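Local coordinates for beta-glucosidase (Pseudoalteromonas sp., PDB 3F95), which is the extra C-terminal beta-sandwich domain of an exo-1,3/1,4-beta-glucanase, an enzyme that probably has beta-glucosidase activity, at residues A102-M107 with L134-H139. Residues are numbered along the deposited sequence; the frame is centred on the assembly and turned at random.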
loop_
_atom_site.group_PDB
_atom_site.type_symbol
_atom_site.label_atom_id
_atom_site.label_comp_id
_atom_site.label_asym_id
_atom_site.label_seq_id
_atom_site.Cartn_x
_atom_site.Cartn_y
_atom_site.Cartn_z
ATOM N N ALA A 102 12.239 -4.223 -2.922
ATOM C CA ALA A 102 11.174 -3.729 -2.058
ATOM C C ALA A 102 10.214 -4.864 -1.748
ATOM O O ALA A 102 10.086 -5.796 -2.539
ATOM C CB ALA A 102 10.427 -2.576 -2.740
ATOM N N ASN A 103 9.543 -4.760 -0.601
ATOM C CA ASN A 103 8.622 -5.765 -0.086
ATOM C C ASN A 103 7.255 -5.130 0.007
ATOM O O ASN A 103 7.116 -4.020 0.538
ATOM C CB ASN A 103 9.074 -6.172 1.325
ATOM C CG ASN A 103 8.331 -7.378 1.891
ATOM O OD1 ASN A 103 8.364 -7.593 3.110
ATOM N ND2 ASN A 103 7.714 -8.192 1.033
ATOM N N LEU A 104 6.252 -5.811 -0.536
ATOM C CA LEU A 104 4.853 -5.420 -0.347
ATOM C C LEU A 104 4.157 -6.414 0.577
ATOM O O LEU A 104 3.968 -7.576 0.213
ATOM C CB LEU A 104 4.125 -5.344 -1.711
ATOM C CG LEU A 104 2.597 -5.264 -1.664
ATOM C CD1 LEU A 104 2.139 -3.978 -0.908
ATOM C CD2 LEU A 104 2.008 -5.320 -3.097
ATOM N N GLN A 105 3.805 -5.973 1.786
ATOM C CA GLN A 105 3.122 -6.844 2.737
ATOM C C GLN A 105 1.647 -6.432 2.852
ATOM O O GLN A 105 1.328 -5.243 2.771
ATOM C CB GLN A 105 3.868 -6.833 4.098
ATOM C CG GLN A 105 5.163 -7.648 4.084
ATOM C CD GLN A 105 6.043 -7.401 5.311
ATOM O OE1 GLN A 105 6.435 -6.268 5.608
ATOM N NE2 GLN A 105 6.388 -8.481 6.005
ATOM N N VAL A 106 0.742 -7.407 2.957
ATOM C CA VAL A 106 -0.680 -7.116 2.924
ATOM C C VAL A 106 -1.372 -7.778 4.118
ATOM O O VAL A 106 -1.129 -8.972 4.422
ATOM C CB VAL A 106 -1.313 -7.593 1.577
ATOM C CG1 VAL A 106 -2.813 -7.434 1.586
ATOM C CG2 VAL A 106 -0.674 -6.827 0.409
ATOM N N MET A 107 -2.178 -6.979 4.810
ATOM C CA MET A 107 -2.994 -7.430 5.952
ATOM C C MET A 107 -2.137 -8.091 7.045
ATOM O O MET A 107 -2.151 -9.331 7.268
ATOM C CB MET A 107 -4.176 -8.294 5.482
ATOM C CG MET A 107 -5.147 -7.561 4.575
ATOM S SD MET A 107 -5.993 -6.175 5.400
ATOM C CE MET A 107 -6.156 -5.050 4.057
ATOM N N LEU A 134 -4.177 -3.340 -9.307
ATOM C CA LEU A 134 -3.666 -4.614 -8.797
ATOM C C LEU A 134 -4.683 -5.222 -7.830
ATOM O O LEU A 134 -5.174 -4.530 -6.911
ATOM C CB LEU A 134 -2.319 -4.386 -8.085
ATOM C CG LEU A 134 -1.178 -3.733 -8.875
ATOM C CD1 LEU A 134 0.067 -3.571 -7.973
ATOM C CD2 LEU A 134 -0.838 -4.597 -10.140
ATOM N N ALA A 135 -5.041 -6.487 -8.053
ATOM C CA ALA A 135 -5.908 -7.218 -7.134
ATOM C C ALA A 135 -5.081 -8.268 -6.392
ATOM O O ALA A 135 -4.416 -9.099 -6.998
ATOM C CB ALA A 135 -7.137 -7.850 -7.868
ATOM N N ILE A 136 -5.064 -8.178 -5.068
ATOM C CA ILE A 136 -4.196 -9.052 -4.278
ATOM C C ILE A 136 -5.002 -10.047 -3.443
ATOM O O ILE A 136 -5.581 -9.675 -2.417
ATOM C CB ILE A 136 -3.226 -8.246 -3.365
ATOM C CG1 ILE A 136 -2.402 -7.278 -4.228
ATOM C CG2 ILE A 136 -2.338 -9.206 -2.603
ATOM C CD1 ILE A 136 -1.637 -6.214 -3.445
ATOM N N PRO A 137 -5.048 -11.318 -3.887
ATOM C CA PRO A 137 -5.833 -12.285 -3.115
ATOM C C PRO A 137 -5.247 -12.379 -1.713
ATOM O O PRO A 137 -4.025 -12.440 -1.552
ATOM C CB PRO A 137 -5.676 -13.598 -3.876
ATOM C CG PRO A 137 -4.580 -13.360 -4.918
ATOM C CD PRO A 137 -4.410 -11.889 -5.088
ATOM N N LEU A 138 -6.116 -12.335 -0.711
ATOM C CA LEU A 138 -5.651 -12.317 0.682
ATOM C C LEU A 138 -5.218 -13.693 1.170
ATOM O O LEU A 138 -4.410 -13.818 2.096
ATOM C CB LEU A 138 -6.721 -11.709 1.598
ATOM C CG LEU A 138 -7.075 -10.239 1.290
ATOM C CD1 LEU A 138 -8.112 -9.698 2.265
ATOM C CD2 LEU A 138 -5.821 -9.339 1.278
ATOM N N HIS A 139 -5.743 -14.732 0.541
ATOM C CA HIS A 139 -5.409 -16.073 0.989
ATOM C C HIS A 139 -4.889 -16.992 -0.109
ATOM O O HIS A 139 -5.488 -17.121 -1.170
ATOM C CB HIS A 139 -6.572 -16.668 1.758
ATOM C CG HIS A 139 -6.826 -15.974 3.064
ATOM N ND1 HIS A 139 -7.706 -14.921 3.188
ATOM C CD2 HIS A 139 -6.287 -16.159 4.292
ATOM C CE1 HIS A 139 -7.720 -14.502 4.439
ATOM N NE2 HIS A 139 -6.868 -15.235 5.130
#
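Val106 meets two side chains of the 134-139 segment at once, one with each of its methyls. CG1, anti to the backbone N (chi1 174°), comes within 3.6 Å of Leu138 CD2, the tightest approach of the contact, and the two side chains cross at about a right angle. CG2 faces Ile136, 4.0 Å from its CD1. A beta-branched residue suits this place, since its two methyls diverge close to the main chain and serve two neighbours. Leu138 CD2 also touches Met107, lying 3.8 Å from CG; the methionine chain bends beyond that atom, and also packs on Leu88, Ile150 and Ala153. Leucine suits position 138 because its CB does not point at the other segment, yet its branched end brings CD2 across.

Strands 102-106 and 132-137 belong to different sheets of the beta-sandwich, consistent with a galactose-binding-like fold, and Leu138 directly follows the second strand. Each is hydrogen-bonded within its own sheet: 102-106 to 113-118 and 149-158, 132-137 to 87-94 and 179-180. No hydrogen bond crosses between the segments, which are joined purely by apolar contacts in the buried interior.

Toward the start of strand 102-106 the packing thins, and Leu104 meets the other segment through a single methyl. Leu104 and Ile136 reach toward each other tip to tip, CD2 to CD1 at 3.8 Å. With chi2 at 167° the longer arm of Ile136 is extended, and its CD1 touches both Leu104 and Val106. Leucine and isoleucine suit this gap between sheets: each carries a terminal methyl well away from its main chain, with no polar atom to satisfy.

On the other face of strand 102-106, Asn103 and Gln105 are partly exposed. Amides suit this side because they can donate and accept: Asn103 ND2 hydrogen-bonds Asp116 OD2, and Gln105 makes weak hydrogen bonds, NE2 to Asp116 OD1 and OE1 to Arg155 NH1.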